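Local coordinates for Poly(A) RNA polymerase protein 2 (Saccharomyces cerevisiae, PDB 3NYB) that acts as the poly(A) RNA polymerase of TRAMP, an RNA surveillance complex, pairing with the zinc knuckle protein Air2p and probably adding adenylate tails to RNA, at residues D155-L160 / F196-P201; E162-V167 / C191-F196; T22-D27 / S315-V320; F229-V234 / F261-Q266; H63-Y68 / A135-R140. The protein carries 1 engineered substitution. All blocks are in the same frame, centred on the assembly; numbering follows the deposited sequence.

Contact 1: D155-L160 / F196-P201; sequences DDTPGL and FLHMHP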
# COMPACT_ATOMS: atom_id res chain seq x y z
N ASP A 155 8.91 1.34 12.25
CA ASP A 155 9.45 2.05 13.40
C ASP A 155 9.88 3.48 13.07
O ASP A 155 9.50 4.42 13.77
CB ASP A 155 10.61 1.26 14.00
CG ASP A 155 10.17 -0.05 14.59
OD1 ASP A 155 11.00 -0.98 14.65
OD2 ASP A 155 8.99 -0.15 15.00
N ASP A 156 10.66 3.65 12.01
CA ASP A 156 11.20 4.97 11.70
C ASP A 156 10.41 5.73 10.64
O ASP A 156 10.98 6.57 9.92
CB ASP A 156 12.69 4.89 11.34
CG ASP A 156 12.96 4.08 10.08
OD1 ASP A 156 13.70 3.07 10.17
OD2 ASP A 156 12.45 4.45 9.01
N THR A 157 9.10 5.48 10.55
CA THR A 157 8.29 6.12 9.51
C THR A 157 6.87 6.45 9.95
O THR A 157 5.95 5.67 9.73
CB THR A 157 8.18 5.22 8.26
OG1 THR A 157 9.49 4.83 7.84
CG2 THR A 157 7.49 5.96 7.14
N PRO A 158 6.68 7.62 10.56
CA PRO A 158 5.31 8.01 10.92
C PRO A 158 4.43 8.19 9.68
O PRO A 158 4.80 8.92 8.75
CB PRO A 158 5.49 9.33 11.66
CG PRO A 158 6.92 9.30 12.15
CD PRO A 158 7.67 8.58 11.06
N GLY A 159 3.28 7.53 9.65
CA GLY A 159 2.35 7.68 8.56
C GLY A 159 2.30 6.47 7.66
O GLY A 159 1.36 6.29 6.88
N LEU A 160 3.32 5.63 7.77
CA LEU A 160 3.43 4.46 6.90
C LEU A 160 2.18 3.56 6.94
O LEU A 160 1.58 3.28 5.91
CB LEU A 160 4.69 3.67 7.23
CG LEU A 160 4.98 2.55 6.23
CD1 LEU A 160 4.91 3.07 4.79
CD2 LEU A 160 6.32 1.90 6.52
N PHE A 196 8.30 6.96 -1.09
CA PHE A 196 7.67 8.26 -1.23
C PHE A 196 7.79 9.12 0.03
O PHE A 196 8.28 10.25 -0.02
CB PHE A 196 6.21 8.08 -1.64
CG PHE A 196 5.33 9.25 -1.31
CD1 PHE A 196 5.30 10.37 -2.13
CD2 PHE A 196 4.49 9.21 -0.20
CE1 PHE A 196 4.47 11.44 -1.83
CE2 PHE A 196 3.66 10.28 0.10
CZ PHE A 196 3.65 11.40 -0.72
N LEU A 197 7.35 8.59 1.16
CA LEU A 197 7.45 9.30 2.43
C LEU A 197 8.88 9.77 2.70
O LEU A 197 9.10 10.95 2.98
CB LEU A 197 6.97 8.41 3.58
CG LEU A 197 5.59 8.65 4.23
CD1 LEU A 197 4.51 8.97 3.22
CD2 LEU A 197 5.18 7.47 5.11
N HIS A 198 9.84 8.86 2.61
CA HIS A 198 11.19 9.15 3.06
C HIS A 198 11.97 10.10 2.17
O HIS A 198 12.96 10.69 2.62
CB HIS A 198 11.98 7.86 3.30
CG HIS A 198 12.17 7.53 4.74
ND1 HIS A 198 11.23 7.87 5.71
CD2 HIS A 198 13.17 6.91 5.40
CE1 HIS A 198 11.65 7.47 6.88
NE2 HIS A 198 12.83 6.87 6.73
N MET A 199 11.55 10.27 0.93
CA MET A 199 12.24 11.22 0.07
C MET A 199 11.35 12.33 -0.47
O MET A 199 11.49 12.77 -1.61
CB MET A 199 12.97 10.50 -1.06
CG MET A 199 12.14 9.56 -1.87
SD MET A 199 13.15 8.81 -3.14
CE MET A 199 13.54 10.25 -4.13
N HIS A 200 10.44 12.80 0.37
CA HIS A 200 9.56 13.90 0.00
C HIS A 200 10.19 15.18 0.53
O HIS A 200 10.54 15.26 1.71
CB HIS A 200 8.19 13.67 0.62
CG HIS A 200 7.21 14.78 0.38
ND1 HIS A 200 7.33 16.02 0.97
CD2 HIS A 200 6.08 14.83 -0.36
CE1 HIS A 200 6.33 16.78 0.60
NE2 HIS A 200 5.55 16.08 -0.21
N PRO A 201 10.34 16.19 -0.35
CA PRO A 201 11.02 17.46 -0.07
C PRO A 201 10.76 18.01 1.34
O PRO A 201 11.69 18.45 2.02
CB PRO A 201 10.44 18.40 -1.12
CG PRO A 201 10.14 17.50 -2.27
CD PRO A 201 9.75 16.17 -1.70
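Leu197 and His198, on the last turn of helix 186-198, take hold of the same loop in different ways. Leu197 points its CB toward the loop, and its CD2 branch makes the nearest approaches, lying 3.4 Å from Thr157 CG2 and 3.7 Å from Leu160 N. Thr157 offers that methyl by setting CG2 anti to its backbone N, which puts OG1 beside the N, where it is hydrogen-bonded to Trp153 O. The loop itself is a type II beta turn from Thr157 to Leu160, closed by the bond from Leu160 N to Thr157 O (3.3 Å), and it forms the corner between helix 145-155 and helix 160-173, with Gly159 as N-cap of the latter. At the more exposed end the His198 ring presents its edge, CE1 lying 3.2 Å from Asp156 O and near the ring plane. Asp156 folds its CG into the crowded position between N and carbonyl carbon (chi1 63°), so that OD2 comes within 3.3 Å of His198 NE2. An alanine here in place of His198 would remove the ring and is likely to loosen the Asp156 end of the loop. Phe194, one turn earlier, meets the same imidazole with planes about 45° apart.

Contact 2: E162-V167 / C191-F196; sequences ELVLIV and CLVFSF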
# COMPACT_ATOMS: atom_id res chain seq x y z
N GLU A 162 -0.92 4.16 8.00
CA GLU A 162 -2.15 4.82 7.55
C GLU A 162 -2.24 4.90 6.04
O GLU A 162 -3.27 4.57 5.46
CB GLU A 162 -2.24 6.24 8.11
CG GLU A 162 -2.50 6.33 9.60
CD GLU A 162 -1.32 5.89 10.44
OE1 GLU A 162 -1.53 5.68 11.65
OE2 GLU A 162 -0.20 5.74 9.89
N LEU A 163 -1.16 5.34 5.40
CA LEU A 163 -1.19 5.46 3.95
C LEU A 163 -1.27 4.08 3.30
O LEU A 163 -1.96 3.91 2.30
CB LEU A 163 -0.00 6.27 3.44
CG LEU A 163 -0.10 7.75 3.80
CD1 LEU A 163 0.86 8.58 2.98
CD2 LEU A 163 -1.52 8.23 3.59
N VAL A 164 -0.58 3.10 3.87
CA VAL A 164 -0.65 1.75 3.34
C VAL A 164 -2.07 1.20 3.39
O VAL A 164 -2.56 0.62 2.41
CB VAL A 164 0.32 0.80 4.06
CG1 VAL A 164 0.06 -0.62 3.65
CG2 VAL A 164 1.76 1.18 3.73
N LEU A 165 -2.75 1.40 4.51
CA LEU A 165 -4.13 0.93 4.61
C LEU A 165 -5.02 1.56 3.54
O LEU A 165 -5.77 0.87 2.87
CB LEU A 165 -4.69 1.16 6.01
CG LEU A 165 -4.08 0.22 7.06
CD1 LEU A 165 -4.56 0.59 8.47
CD2 LEU A 165 -4.38 -1.23 6.72
N ILE A 166 -4.91 2.87 3.36
CA ILE A 166 -5.69 3.56 2.34
C ILE A 166 -5.41 3.03 0.94
O ILE A 166 -6.32 2.65 0.21
CB ILE A 166 -5.43 5.06 2.36
CG1 ILE A 166 -5.68 5.62 3.75
CG2 ILE A 166 -6.33 5.75 1.36
CD1 ILE A 166 -7.11 5.49 4.20
N VAL A 167 -4.13 3.01 0.58
CA VAL A 167 -3.71 2.50 -0.72
C VAL A 167 -4.12 1.04 -0.89
O VAL A 167 -4.45 0.59 -2.00
CB VAL A 167 -2.19 2.62 -0.89
CG1 VAL A 167 -1.78 2.28 -2.31
CG2 VAL A 167 -1.73 4.01 -0.55
N CYS A 191 6.63 -0.77 0.09
CA CYS A 191 7.82 -0.13 -0.48
C CYS A 191 7.51 1.24 -1.09
O CYS A 191 8.14 2.23 -0.73
CB CYS A 191 8.49 -1.02 -1.51
SG CYS A 191 10.00 -0.30 -2.15
N LEU A 192 6.55 1.28 -2.01
CA LEU A 192 6.21 2.52 -2.70
C LEU A 192 5.90 3.66 -1.74
O LEU A 192 6.41 4.76 -1.89
CB LEU A 192 5.01 2.32 -3.62
CG LEU A 192 5.14 1.33 -4.76
CD1 LEU A 192 3.80 1.19 -5.46
CD2 LEU A 192 6.23 1.75 -5.74
N VAL A 193 5.04 3.38 -0.77
CA VAL A 193 4.67 4.38 0.21
C VAL A 193 5.91 4.79 1.00
O VAL A 193 6.20 5.97 1.14
CB VAL A 193 3.61 3.83 1.17
CG1 VAL A 193 3.16 4.90 2.14
CG2 VAL A 193 2.44 3.33 0.38
N PHE A 194 6.63 3.80 1.50
CA PHE A 194 7.81 4.06 2.31
C PHE A 194 8.78 4.97 1.57
O PHE A 194 9.19 6.01 2.09
CB PHE A 194 8.49 2.76 2.69
CG PHE A 194 9.85 2.95 3.31
CD1 PHE A 194 10.01 3.73 4.44
CD2 PHE A 194 10.97 2.33 2.76
CE1 PHE A 194 11.26 3.90 5.00
CE2 PHE A 194 12.21 2.50 3.32
CZ PHE A 194 12.36 3.28 4.44
N SER A 195 9.13 4.58 0.35
CA SER A 195 10.02 5.38 -0.46
C SER A 195 9.51 6.81 -0.55
O SER A 195 10.18 7.75 -0.12
CB SER A 195 10.13 4.78 -1.86
OG SER A 195 10.55 5.75 -2.79
N PHE A 196 8.30 6.96 -1.09
CA PHE A 196 7.67 8.26 -1.23
C PHE A 196 7.79 9.12 0.03
O PHE A 196 8.28 10.25 -0.02
CB PHE A 196 6.21 8.08 -1.64
CG PHE A 196 5.33 9.25 -1.31
CD1 PHE A 196 5.30 10.37 -2.13
CD2 PHE A 196 4.49 9.21 -0.20
CE1 PHE A 196 4.47 11.44 -1.83
CE2 PHE A 196 3.66 10.28 0.10
CZ PHE A 196 3.65 11.40 -0.72
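Two buried helical segments pack here through apolar groups alone, a compact example of how helices pack when no hydrogen bond passes between them. Their axes come within 9.7 Å and run roughly antiparallel, with 138° between their N-to-C directions. Aliphatic contacts dominate, and Val193 is their centre. It stands toward helix 160-173 with CG1 anti to its backbone N, so that its two methyls part company. CG1 goes to Leu163, whose CB lies 3.7 Å away. CG2 meets two valines, lying 4.0 Å from Val164 CG2, where the side chains cross obliquely, and 4.3 Å from Val167 CG2. The backbones are nearest at this point, with Val164 CA 6.7 Å from Val193 CA, and Val164 puts its CG2 into the meeting by setting it anti to its carbonyl carbon. The aromatic contribution is slighter: Leu163 CD1 touches the rim of the Phe196 ring, near its plane, at CE2 (4.4 Å). Helix 214-228 closes over this pair through Phe221, which rests on both Val167 and Val193. Helix 17-31 packs on Ile166, and Phe78 of the AIR2 chain reaches Phe196, so the pair is buried among helices 17-31 and 214-228, and the partner protein comes in at Phe196.

Contact 3: T22-D27 / S315-V320; sequences TFEIKD and SILGNV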
# COMPACT_ATOMS: atom_id res chain seq x y z
N THR A 22 -7.13 14.62 6.09
CA THR A 22 -6.28 14.01 7.08
C THR A 22 -7.09 13.37 8.20
O THR A 22 -6.87 12.22 8.56
CB THR A 22 -5.33 15.06 7.65
OG1 THR A 22 -4.35 15.38 6.65
CG2 THR A 22 -4.63 14.54 8.90
N PHE A 23 -8.05 14.12 8.73
CA PHE A 23 -8.92 13.64 9.79
C PHE A 23 -9.77 12.45 9.34
O PHE A 23 -9.99 11.51 10.12
CB PHE A 23 -9.82 14.76 10.30
CG PHE A 23 -9.07 15.89 10.94
CD1 PHE A 23 -7.85 15.67 11.55
CD2 PHE A 23 -9.60 17.17 10.95
CE1 PHE A 23 -7.16 16.71 12.16
CE2 PHE A 23 -8.92 18.21 11.56
CZ PHE A 23 -7.70 17.98 12.16
N GLU A 24 -10.26 12.48 8.11
CA GLU A 24 -11.07 11.38 7.62
C GLU A 24 -10.23 10.12 7.45
O GLU A 24 -10.70 9.02 7.70
CB GLU A 24 -11.81 11.71 6.32
CG GLU A 24 -12.97 10.75 6.08
CD GLU A 24 -13.59 10.84 4.70
OE1 GLU A 24 -13.35 11.84 3.99
OE2 GLU A 24 -14.34 9.90 4.34
N ILE A 25 -8.98 10.29 7.03
CA ILE A 25 -8.08 9.14 6.93
C ILE A 25 -7.97 8.44 8.29
O ILE A 25 -8.16 7.22 8.37
CB ILE A 25 -6.69 9.51 6.37
CG1 ILE A 25 -6.83 10.12 4.98
CG2 ILE A 25 -5.79 8.28 6.29
CD1 ILE A 25 -5.52 10.37 4.28
N LYS A 26 -7.70 9.21 9.35
CA LYS A 26 -7.61 8.68 10.70
C LYS A 26 -8.91 8.03 11.17
O LYS A 26 -8.91 7.09 11.97
CB LYS A 26 -7.21 9.78 11.69
CG LYS A 26 -5.75 10.19 11.64
CD LYS A 26 -5.45 11.24 12.68
CE LYS A 26 -4.43 12.28 12.17
NZ LYS A 26 -3.05 12.09 12.69
N ASP A 27 -10.04 8.54 10.68
CA ASP A 27 -11.32 7.98 11.10
C ASP A 27 -11.50 6.59 10.51
O ASP A 27 -11.82 5.63 11.23
CB ASP A 27 -12.46 8.90 10.70
CG ASP A 27 -12.45 10.20 11.50
OD1 ASP A 27 -11.83 10.20 12.59
OD2 ASP A 27 -13.06 11.19 11.04
N SER A 315 -18.16 13.09 2.60
CA SER A 315 -16.98 12.25 2.70
C SER A 315 -16.09 12.45 1.50
O SER A 315 -16.54 12.33 0.36
CB SER A 315 -17.38 10.78 2.78
OG SER A 315 -16.23 9.97 2.68
N ILE A 316 -14.82 12.74 1.76
CA ILE A 316 -13.83 12.90 0.69
C ILE A 316 -13.37 11.54 0.18
O ILE A 316 -13.40 11.28 -1.03
CB ILE A 316 -12.60 13.67 1.18
CG1 ILE A 316 -12.96 15.10 1.56
CG2 ILE A 316 -11.53 13.68 0.12
CD1 ILE A 316 -11.81 15.84 2.21
N LEU A 317 -12.95 10.68 1.11
CA LEU A 317 -12.46 9.34 0.80
C LEU A 317 -13.54 8.45 0.19
O LEU A 317 -13.25 7.64 -0.70
CB LEU A 317 -11.90 8.65 2.04
CG LEU A 317 -10.62 9.12 2.70
CD1 LEU A 317 -10.39 8.35 4.00
CD2 LEU A 317 -9.47 8.91 1.75
N GLY A 318 -14.76 8.60 0.67
CA GLY A 318 -15.83 7.65 0.40
C GLY A 318 -15.93 7.07 -1.00
O GLY A 318 -16.10 5.86 -1.15
N ASN A 319 -15.84 7.91 -2.02
CA ASN A 319 -15.99 7.44 -3.39
C ASN A 319 -14.67 6.97 -4.01
O ASN A 319 -14.66 6.29 -5.04
CB ASN A 319 -16.68 8.49 -4.26
CG ASN A 319 -17.16 7.92 -5.59
OD1 ASN A 319 -16.38 7.38 -6.37
ND2 ASN A 319 -18.46 8.04 -5.86
N VAL A 320 -13.54 7.31 -3.39
CA VAL A 320 -12.25 6.88 -3.97
C VAL A 320 -11.95 5.43 -3.61
O VAL A 320 -11.75 4.57 -4.48
CB VAL A 320 -11.07 7.84 -3.61
CG1 VAL A 320 -9.78 7.39 -4.27
CG2 VAL A 320 -11.38 9.26 -4.06
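A single carboxylate anchors the chain's C-terminal region to helix 17-31. Glu24 stretches out from the helix, with CG anti to the backbone N and the chain extended beyond it, and sets its two oxygens against the turn that starts at Ser315. OE1 accepts twice. Ile316 N comes to OE1 at 2.8 Å along the syn lone pair, with a bent N-H...O angle of 136°. Leu317 N gives a much straighter bond (168°) to the same OE1 at 3.1 Å, arriving from above the carboxylate plane. OE2 takes the Ser315 hydroxyl through its own syn lone pair, OG lying 2.5 Å away, and is also bonded by Trp5 NE1. Ser315 OG in turn accepts from Gly318 N at 2.8 Å, an ST motif that ties the serine into the turn. Beside this tight polar knot the packing is looser and greasy: Leu317 CD1 lies 3.8 Å from Ile25 CA and 4.1 Å from Ile25 CG1, the two side chains crossing at about a right angle. Lys26 points away from the contact on a partly exposed face, and Asn319 is exposed. Buried and gripped by neutral donors, Glu24 is probably ionised: two successive N-H groups at the start of a helical-like turn would probably stabilise its negative charge and offset the cost of burying it.

Contact 4: F229-V234 / F261-Q266; sequences FGYDDV and FSLAIQ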
# COMPACT_ATOMS: atom_id res chain seq x y z
N PHE A 229 6.06 8.97 -12.17
CA PHE A 229 7.14 8.02 -11.96
C PHE A 229 7.57 7.37 -13.28
O PHE A 229 6.75 6.86 -14.04
CB PHE A 229 6.76 6.97 -10.92
CG PHE A 229 7.92 6.10 -10.49
CD1 PHE A 229 8.75 6.49 -9.46
CD2 PHE A 229 8.17 4.90 -11.13
CE1 PHE A 229 9.82 5.68 -9.08
CE2 PHE A 229 9.23 4.09 -10.76
CZ PHE A 229 10.06 4.48 -9.73
N GLY A 230 8.88 7.42 -13.54
CA GLY A 230 9.43 6.85 -14.76
C GLY A 230 9.50 5.34 -14.67
O GLY A 230 10.57 4.77 -14.50
N TYR A 231 8.35 4.69 -14.80
CA TYR A 231 8.28 3.24 -14.69
C TYR A 231 9.23 2.55 -15.65
O TYR A 231 9.88 1.58 -15.29
CB TYR A 231 6.85 2.77 -14.93
CG TYR A 231 5.96 3.03 -13.74
CD1 TYR A 231 5.88 2.11 -12.71
CD2 TYR A 231 5.23 4.20 -13.65
CE1 TYR A 231 5.08 2.34 -11.62
CE2 TYR A 231 4.43 4.45 -12.55
CZ TYR A 231 4.36 3.51 -11.54
OH TYR A 231 3.57 3.74 -10.44
N ASP A 232 9.29 3.07 -16.87
CA ASP A 232 10.17 2.52 -17.90
C ASP A 232 11.63 2.51 -17.47
O ASP A 232 12.33 1.52 -17.68
CB ASP A 232 10.02 3.31 -19.21
CG ASP A 232 8.77 2.92 -19.99
OD1 ASP A 232 8.75 1.82 -20.58
OD2 ASP A 232 7.82 3.73 -20.03
N ASP A 233 12.08 3.59 -16.83
CA ASP A 233 13.51 3.82 -16.59
C ASP A 233 13.99 3.78 -15.13
O ASP A 233 15.19 3.61 -14.89
CB ASP A 233 13.93 5.15 -17.22
CG ASP A 233 13.47 5.29 -18.67
OD1 ASP A 233 13.88 4.47 -19.51
OD2 ASP A 233 12.72 6.24 -18.96
N VAL A 234 13.10 3.96 -14.16
CA VAL A 234 13.52 4.06 -12.76
C VAL A 234 13.16 2.83 -11.91
O VAL A 234 12.06 2.31 -12.00
CB VAL A 234 12.93 5.31 -12.08
CG1 VAL A 234 13.52 5.49 -10.69
CG2 VAL A 234 13.17 6.53 -12.93
N PHE A 261 8.07 -1.78 -19.76
CA PHE A 261 7.11 -1.09 -18.90
C PHE A 261 6.59 -1.97 -17.77
O PHE A 261 5.58 -2.67 -17.92
CB PHE A 261 5.95 -0.54 -19.71
CG PHE A 261 5.05 0.38 -18.94
CD1 PHE A 261 5.42 1.69 -18.70
CD2 PHE A 261 3.84 -0.06 -18.45
CE1 PHE A 261 4.60 2.54 -17.99
CE2 PHE A 261 3.01 0.79 -17.74
CZ PHE A 261 3.39 2.09 -17.51
N SER A 262 7.26 -1.91 -16.63
CA SER A 262 6.89 -2.73 -15.49
C SER A 262 7.60 -2.27 -14.22
O SER A 262 8.71 -1.74 -14.28
CB SER A 262 7.19 -4.21 -15.77
OG SER A 262 8.58 -4.41 -15.98
N LEU A 263 6.96 -2.47 -13.08
CA LEU A 263 7.52 -2.04 -11.81
C LEU A 263 8.75 -2.85 -11.45
O LEU A 263 8.71 -4.08 -11.49
CB LEU A 263 6.47 -2.21 -10.71
CG LEU A 263 6.47 -1.20 -9.56
CD1 LEU A 263 5.85 -1.83 -8.33
CD2 LEU A 263 7.87 -0.72 -9.27
N ALA A 264 9.83 -2.17 -11.10
CA ALA A 264 11.07 -2.84 -10.71
C ALA A 264 11.51 -2.42 -9.33
O ALA A 264 11.96 -1.29 -9.12
CB ALA A 264 12.16 -2.57 -11.71
N ILE A 265 11.37 -3.33 -8.38
CA ILE A 265 11.77 -3.08 -7.01
C ILE A 265 12.75 -4.17 -6.61
O ILE A 265 12.46 -5.36 -6.78
CB ILE A 265 10.56 -3.07 -6.06
CG1 ILE A 265 9.66 -1.87 -6.34
CG2 ILE A 265 11.00 -3.03 -4.62
CD1 ILE A 265 8.35 -1.93 -5.61
N GLN A 266 13.90 -3.76 -6.10
CA GLN A 266 14.97 -4.69 -5.77
C GLN A 266 14.60 -5.65 -4.64
O GLN A 266 14.26 -5.21 -3.54
CB GLN A 266 16.25 -3.93 -5.41
CG GLN A 266 17.50 -4.77 -5.45
CD GLN A 266 18.75 -3.93 -5.59
OE1 GLN A 266 19.01 -3.04 -4.77
NE2 GLN A 266 19.53 -4.21 -6.63
O HOH W 1 10.13 0.34 -12.21
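This is a buried meeting of two irregular loops, built from aromatic side chains, a carboxylate and a bridging water, in the region matched by the Cid1 family of poly(A) polymerases. One loop leaves helix 214-228 through an inverse gamma turn centred on Gly230; the other runs up to strand 266-267. Tyr231 points its CB toward the second loop, 3.8 Å from Phe261 CE1, and the edge of its ring meets Leu263 CG, with CE1 at 4.3 Å. Phe229 CD2 sits over the centre of one face of the Tyr231 ring, whose OH is hydrogen-bonded to Tyr225 O. Asp232 brings its carboxylate to the rim of the Phe261 ring, OD2 being 3.4 Å from CD1, with the two planes 50° apart. An alanine in place of Asp232 would lose this carboxylate edge contact and would probably leave Phe261 less firmly placed. The water accepts from Ala264 N (2.8 Å) and is placed to donate to Val234 O (2.8 Å) and Ser262 O (3.3 Å), although it cannot serve every acceptor around it at once. Asp233 OD2 is hydrogen-bonded to Ser67 OG of the AIR2 chain. On one side helix 282-304 packs against the loops, Ile282 on Tyr231 and Leu263, Arg283 on Phe261. On another, Ala264 and Gln266 make backbone bonds to Leu236 of strand 234-238.

Contact 5: H63-Y68 / A135-R140; sequences HVFGSY and AVSFER. Engineered in segment 135-140: Ala135 (natural residue Asp).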
# COMPACT_ATOMS: atom_id res chain seq x y z
N HIS A 63 1.86 -20.10 13.84
CA HIS A 63 2.09 -18.69 14.12
C HIS A 63 1.53 -17.76 13.06
O HIS A 63 1.60 -18.04 11.86
CB HIS A 63 3.58 -18.42 14.33
CG HIS A 63 4.18 -19.20 15.46
ND1 HIS A 63 3.80 -19.01 16.77
CD2 HIS A 63 5.11 -20.18 15.47
CE1 HIS A 63 4.47 -19.84 17.54
NE2 HIS A 63 5.27 -20.56 16.78
N VAL A 64 0.96 -16.65 13.50
CA VAL A 64 0.45 -15.64 12.59
C VAL A 64 1.61 -14.79 12.10
O VAL A 64 2.36 -14.25 12.91
CB VAL A 64 -0.52 -14.69 13.32
CG1 VAL A 64 -0.97 -13.54 12.38
CG2 VAL A 64 -1.71 -15.45 13.89
N PHE A 65 1.76 -14.67 10.78
CA PHE A 65 2.76 -13.76 10.20
C PHE A 65 2.11 -12.84 9.16
O PHE A 65 1.07 -13.16 8.61
CB PHE A 65 3.87 -14.57 9.53
CG PHE A 65 3.42 -15.33 8.29
CD1 PHE A 65 3.53 -14.76 7.03
CD2 PHE A 65 2.87 -16.59 8.40
CE1 PHE A 65 3.11 -15.45 5.89
CE2 PHE A 65 2.45 -17.29 7.28
CZ PHE A 65 2.57 -16.73 6.02
N GLY A 66 2.74 -11.70 8.87
CA GLY A 66 2.28 -10.87 7.78
C GLY A 66 1.38 -9.73 8.20
O GLY A 66 1.53 -9.17 9.29
N SER A 67 0.43 -9.39 7.33
CA SER A 67 -0.47 -8.27 7.56
C SER A 67 -1.03 -8.24 8.98
O SER A 67 -1.26 -7.16 9.53
CB SER A 67 -1.62 -8.31 6.56
OG SER A 67 -1.15 -8.05 5.26
N TYR A 68 -1.26 -9.41 9.56
CA TYR A 68 -1.94 -9.47 10.85
C TYR A 68 -1.03 -9.34 12.08
O TYR A 68 -1.53 -9.09 13.17
CB TYR A 68 -2.85 -10.70 10.96
CG TYR A 68 -4.24 -10.52 10.36
CD1 TYR A 68 -5.33 -10.19 11.17
CD2 TYR A 68 -4.47 -10.67 8.99
CE1 TYR A 68 -6.61 -10.03 10.64
CE2 TYR A 68 -5.74 -10.51 8.44
CZ TYR A 68 -6.81 -10.19 9.27
OH TYR A 68 -8.08 -10.02 8.74
N ALA A 135 -5.33 -18.62 5.88
CA ALA A 135 -4.43 -19.23 4.91
C ALA A 135 -3.21 -19.85 5.60
O ALA A 135 -2.46 -19.15 6.28
CB ALA A 135 -3.99 -18.22 3.89
N VAL A 136 -3.03 -21.15 5.42
CA VAL A 136 -1.97 -21.89 6.09
C VAL A 136 -0.91 -22.40 5.13
O VAL A 136 -1.22 -22.88 4.05
CB VAL A 136 -2.51 -23.11 6.85
CG1 VAL A 136 -1.36 -23.97 7.31
CG2 VAL A 136 -3.36 -22.67 8.03
N SER A 137 0.35 -22.30 5.55
CA SER A 137 1.48 -22.80 4.78
C SER A 137 2.56 -23.26 5.76
O SER A 137 2.52 -22.89 6.93
CB SER A 137 2.02 -21.69 3.91
OG SER A 137 2.62 -20.69 4.72
N PHE A 138 3.53 -24.04 5.29
CA PHE A 138 4.63 -24.52 6.14
C PHE A 138 5.87 -23.65 6.00
O PHE A 138 6.97 -24.07 6.34
CB PHE A 138 4.98 -25.98 5.85
CG PHE A 138 3.83 -26.93 6.04
CD1 PHE A 138 3.51 -27.41 7.30
CD2 PHE A 138 3.08 -27.35 4.95
CE1 PHE A 138 2.45 -28.27 7.47
CE2 PHE A 138 2.02 -28.22 5.12
CZ PHE A 138 1.70 -28.67 6.38
N GLU A 139 5.68 -22.43 5.51
CA GLU A 139 6.79 -21.53 5.23
C GLU A 139 6.25 -20.11 5.09
O GLU A 139 5.28 -19.88 4.37
CB GLU A 139 7.48 -21.97 3.94
CG GLU A 139 8.75 -21.23 3.59
CD GLU A 139 9.57 -21.96 2.54
OE1 GLU A 139 10.27 -22.94 2.89
OE2 GLU A 139 9.52 -21.57 1.35
N ARG A 140 6.84 -19.15 5.80
CA ARG A 140 6.42 -17.76 5.63
C ARG A 140 6.50 -17.40 4.16
O ARG A 140 7.39 -17.88 3.46
CB ARG A 140 7.27 -16.81 6.47
CG ARG A 140 7.04 -17.02 7.95
CD ARG A 140 7.65 -15.94 8.83
NE ARG A 140 7.25 -16.19 10.21
CZ ARG A 140 7.72 -17.19 10.94
NH1 ARG A 140 8.62 -18.03 10.44
NH2 ARG A 140 7.29 -17.37 12.18
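The palm of the nucleotidyltransferase fold is built on a mixed sheet, and this contact links its edge strand 62-65 with the loop that follows strand 132-137, passing across the intervening strand 79-83. The Gly66-Ser67 pair that follows Phe65 fits the Gly-Ser signature of the family, and Ala135, on the second strand, is an engineered replacement of an aspartate. The leading interaction is a CH-pi contact: Arg140 CA stands over one face of the Phe65 ring, 4.1 Å from its centroid and 16° off the normal. Phe65 reaches that place with CG in the crowded position between backbone N and carbonyl carbon. Van der Waals contacts run alongside: the extended Arg140 chain slides past Phe65 in the opposite direction, CG coming 4.0 Å from Phe65 CG and NE 3.8 Å from Phe65 CB. The guanidinium is not stacked on the ring, since their planes stand 66° apart. Polar bonding lies within the second segment, where Ser137 OG donates to Glu139 O at 2.8 Å, from above the carbonyl plane, across the bend that follows the strand; the same OG lies 4.2 Å from Phe65 CZ. Asp80 and Val82 of strand 79-83 also touch Phe65, which is buried although Arg140 is exposed. At the outer margin, Arg140 NH2 rests 4.4 Å from His63 CB.

Contact 3 opens first along the chain, at helix 17-31, and closes last, at residues 315-320, so every other contact is nested inside its loop. Within it, contact 5 closes a loop inside the palm sheet. Contact 1 follows and encloses contact 2; the two share Phe196 and helix 186-198, and touch where Leu160 meets Val193. Contact 4 comes last, in series with these, and no pair crosses. Contact 2 is the junction of the helical region: Ile166 packs on Ile25 of contact 3, and Cys191 on Ile265 of contact 4. Contact 5 stands apart, its nearest atoms about 7 Å from contact 2 and about 16 Å from contacts 3 and 4.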